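Local coordinates for regulatory protein SWI6 (Saccharomyces cerevisiae, PDB 2XFV), which serves as the shared subunit of the yeast transcription complexes SBF and MBF, which drive cell-cycle-dependent gene expression, here seen in its amino-terminal domain, at residues Pro35-Tyr40 / Ala65-Ala70. Residues are numbered along the deposited sequence; the frame is centred on the assembly and turned at random.
Sequences PILQQY and AHYGIA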
ATOM      1  N   PRO A  35     -18.992   5.552  -1.180  1.00 18.19           N
ATOM      2  CA  PRO A  35     -19.068   6.700  -2.104  1.00 18.38           C
ATOM      3  C   PRO A  35     -17.844   6.847  -3.020  1.00 19.43           C
ATOM      4  O   PRO A  35     -17.998   7.055  -4.232  1.00 18.93           O
ATOM      5  CB  PRO A  35     -19.193   7.904  -1.157  1.00 22.13           C
ATOM      6  CG  PRO A  35     -19.924   7.341   0.040  1.00 24.92           C
ATOM      7  CD  PRO A  35     -19.377   5.922   0.199  1.00 17.31           C
ATOM      8  N   ILE A  36     -16.649   6.734  -2.450  1.00 18.96           N
ATOM      9  CA  ILE A  36     -15.419   6.824  -3.231  1.00 18.84           C
ATOM     10  C   ILE A  36     -15.266   5.649  -4.192  1.00 19.41           C
ATOM     11  O   ILE A  36     -14.821   5.817  -5.324  1.00 19.55           O
ATOM     12  CB  ILE A  36     -14.182   6.949  -2.306  1.00 22.54           C
ATOM     13  CG1 ILE A  36     -14.126   8.368  -1.711  1.00 23.00           C
ATOM     14  CG2 ILE A  36     -12.897   6.641  -3.063  1.00 22.47           C
ATOM     15  CD1 ILE A  36     -13.161   8.504  -0.541  1.00 23.55           C
ATOM     16  N   LEU A  37     -15.639   4.458  -3.742  1.00 16.16           N
ATOM     17  CA  LEU A  37     -15.530   3.273  -4.596  1.00 19.22           C
ATOM     18  C   LEU A  37     -16.443   3.358  -5.816  1.00 22.86           C
ATOM     19  O   LEU A  37     -16.059   2.954  -6.922  1.00 19.14           O
ATOM     20  CB  LEU A  37     -15.819   1.996  -3.789  1.00 16.08           C
ATOM     21  CG  LEU A  37     -15.557   0.654  -4.492  1.00 24.88           C
ATOM     22  CD1 LEU A  37     -14.107   0.542  -4.984  1.00 24.23           C
ATOM     23  CD2 LEU A  37     -15.897  -0.521  -3.555  1.00 23.14           C
ATOM     24  N   GLN A  38     -17.659   3.860  -5.616  1.00 17.55           N
ATOM     25  CA  GLN A  38     -18.597   4.050  -6.724  1.00 20.95           C
ATOM     26  C   GLN A  38     -18.069   5.065  -7.747  1.00 27.54           C
ATOM     27  O   GLN A  38     -18.151   4.849  -8.970  1.00 23.13           O
ATOM     28  CB  GLN A  38     -19.978   4.486  -6.191  1.00 21.96           C
ATOM     29  CG  GLN A  38     -21.045   4.691  -7.279  1.00 24.05           C
ATOM     30  CD  GLN A  38     -21.440   3.397  -7.976  1.00 35.25           C
ATOM     31  OE1 GLN A  38     -21.327   3.274  -9.200  1.00 47.77           O
ATOM     32  NE2 GLN A  38     -21.901   2.423  -7.201  1.00 27.01           N
ATOM     33  N   GLN A  39     -17.522   6.177  -7.259  1.00 19.64           N
ATOM     34  CA  GLN A  39     -16.968   7.186  -8.159  1.00 19.57           C
ATOM     35  C   GLN A  39     -15.767   6.637  -8.930  1.00 24.09           C
ATOM     36  O   GLN A  39     -15.626   6.866 -10.132  1.00 29.33           O
ATOM     37  CB  GLN A  39     -16.583   8.461  -7.392  1.00 20.67           C
ATOM     38  CG  GLN A  39     -16.189   9.617  -8.302  1.00 22.47           C
ATOM     39  CD  GLN A  39     -17.338  10.078  -9.182  1.00 32.07           C
ATOM     40  OE1 GLN A  39     -18.406  10.433  -8.687  1.00 32.54           O
ATOM     41  NE2 GLN A  39     -17.122  10.074 -10.492  1.00 35.01           N
ATOM     42  N   TYR A  40     -14.901   5.915  -8.234  1.00 21.31           N
ATOM     43  CA  TYR A  40     -13.758   5.277  -8.881  1.00 20.06           C
ATOM     44  C   TYR A  40     -14.229   4.363 -10.009  1.00 22.39           C
ATOM     45  O   TYR A  40     -13.700   4.409 -11.131  1.00 24.65           O
ATOM     46  CB  TYR A  40     -12.957   4.478  -7.861  1.00 18.85           C
ATOM     47  CG  TYR A  40     -11.730   3.811  -8.431  1.00 24.19           C
ATOM     48  CD1 TYR A  40     -10.613   4.561  -8.790  1.00 25.65           C
ATOM     49  CD2 TYR A  40     -11.681   2.432  -8.605  1.00 25.57           C
ATOM     50  CE1 TYR A  40      -9.480   3.950  -9.303  1.00 32.38           C
ATOM     51  CE2 TYR A  40     -10.547   1.815  -9.126  1.00 29.29           C
ATOM     52  CZ  TYR A  40      -9.451   2.583  -9.468  1.00 35.21           C
ATOM     53  OH  TYR A  40      -8.321   1.987  -9.984  1.00 39.65           O
ATOM     54  N   ALA A  65     -19.571  -7.323  -6.012  1.00 18.63           N
ATOM     55  CA  ALA A  65     -19.398  -8.361  -7.031  1.00 16.90           C
ATOM     56  C   ALA A  65     -18.228  -8.041  -7.975  1.00 20.03           C
ATOM     57  O   ALA A  65     -17.342  -8.884  -8.215  1.00 20.66           O
ATOM     58  CB  ALA A  65     -20.699  -8.554  -7.825  1.00 17.37           C
ATOM     59  N   HIS A  66     -18.217  -6.824  -8.505  1.00 19.64           N
ATOM     60  CA  HIS A  66     -17.204  -6.437  -9.495  1.00 24.68           C
ATOM     61  C   HIS A  66     -15.777  -6.454  -8.929  1.00 25.94           C
ATOM     62  O   HIS A  66     -14.840  -6.946  -9.574  1.00 24.01           O
ATOM     63  CB  HIS A  66     -17.523  -5.053 -10.071  1.00 23.76           C
ATOM     64  CG  HIS A  66     -16.506  -4.562 -11.053  1.00 28.08           C
ATOM     65  ND1 HIS A  66     -16.421  -5.045 -12.343  1.00 27.15           N
ATOM     66  CD2 HIS A  66     -15.521  -3.640 -10.931  1.00 29.80           C
ATOM     67  CE1 HIS A  66     -15.433  -4.435 -12.975  1.00 33.08           C
ATOM     68  NE2 HIS A  66     -14.871  -3.579 -12.139  1.00 31.79           N
ATOM     69  N   TYR A  67     -15.614  -5.918  -7.722  1.00 19.85           N
ATOM     70  CA  TYR A  67     -14.289  -5.816  -7.106  1.00 20.51           C
ATOM     71  C   TYR A  67     -13.914  -7.048  -6.283  1.00 20.74           C
ATOM     72  O   TYR A  67     -12.834  -7.102  -5.695  1.00 22.06           O
ATOM     73  CB  TYR A  67     -14.170  -4.540  -6.259  1.00 19.63           C
ATOM     74  CG  TYR A  67     -14.148  -3.287  -7.115  1.00 20.90           C
ATOM     75  CD1 TYR A  67     -13.026  -2.967  -7.876  1.00 24.74           C
ATOM     76  CD2 TYR A  67     -15.263  -2.456  -7.203  1.00 24.85           C
ATOM     77  CE1 TYR A  67     -12.999  -1.840  -8.681  1.00 25.80           C
ATOM     78  CE2 TYR A  67     -15.249  -1.313  -8.008  1.00 23.71           C
ATOM     79  CZ  TYR A  67     -14.110  -1.018  -8.746  1.00 27.35           C
ATOM     80  OH  TYR A  67     -14.075   0.096  -9.555  1.00 28.07           O
ATOM     81  N   GLY A  68     -14.803  -8.038  -6.255  1.00 19.79           N
ATOM     82  CA  GLY A  68     -14.530  -9.288  -5.559  1.00 21.27           C
ATOM     83  C   GLY A  68     -14.265  -9.088  -4.080  1.00 19.65           C
ATOM     84  O   GLY A  68     -13.331  -9.658  -3.508  1.00 19.98           O
ATOM     85  N   ILE A  69     -15.091  -8.263  -3.450  1.00 15.21           N
ATOM     86  CA  ILE A  69     -14.920  -7.954  -2.041  1.00 15.61           C
ATOM     87  C   ILE A  69     -15.823  -8.843  -1.179  1.00 16.02           C
ATOM     88  O   ILE A  69     -17.047  -8.751  -1.263  1.00 18.48           O
ATOM     89  CB  ILE A  69     -15.291  -6.474  -1.760  1.00 17.98           C
ATOM     90  CG1 ILE A  69     -14.369  -5.533  -2.554  1.00 20.84           C
ATOM     91  CG2 ILE A  69     -15.260  -6.182  -0.243  1.00 14.66           C
ATOM     92  CD1 ILE A  69     -14.868  -4.089  -2.617  1.00 18.27           C
ATOM     93  N   ALA A  70     -15.224  -9.704  -0.356  1.00 14.70           N
ATOM     94  CA  ALA A  70     -15.992 -10.492   0.617  1.00 15.83           C
ATOM     95  C   ALA A  70     -16.270  -9.630   1.840  1.00 17.96           C
ATOM     96  O   ALA A  70     -15.480  -8.723   2.154  1.00 17.33           O
ATOM     97  CB  ALA A  70     -15.211 -11.744   1.031  1.00 14.06           C
TER
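The ring of Tyr67 has Leu37, from the facing helix, over one face and the edge of the His66 ring over the other, the two rings nearly perpendicular. Leu37 CD1 makes a CH-pi contact, 4.0 Å from the Tyr67 ring centroid and displaced toward the rim, with Tyr67 CE2 the nearest ring atom; His66 CD2 lies over the ring centre, 3.6 Å above the plane, and Tyr67 CD2 lies in the plane of the His66 ring, at its edge. Tyr67 OH is 3.5 Å from Tyr40 CD2, meeting the Tyr40 ring obliquely. Leu37 holds CG anti to its backbone N (chi1 -172°), which sends CG and both methyls toward 65-70, where the branches part: CD1 takes the Tyr67 ring, and CD2 meets Ile69 CD1, in the loop beyond the helix, tip to tip at 3.8 Å. A serine in place of Tyr67 would probably leave the Leu37 methyl without its aromatic face and open a gap beside Tyr40. Met92 of helix 83-92 touches Leu37, Tyr40 and Tyr67, and Leu89 packs on Ile69. Gly68, with positive phi (60°), forms a Schellman motif. This partly buried apolar junction joins helices 34-43 and 57-67 in the Swi6 N-terminal domain, whose family belongs to the helix-turn-helix clan.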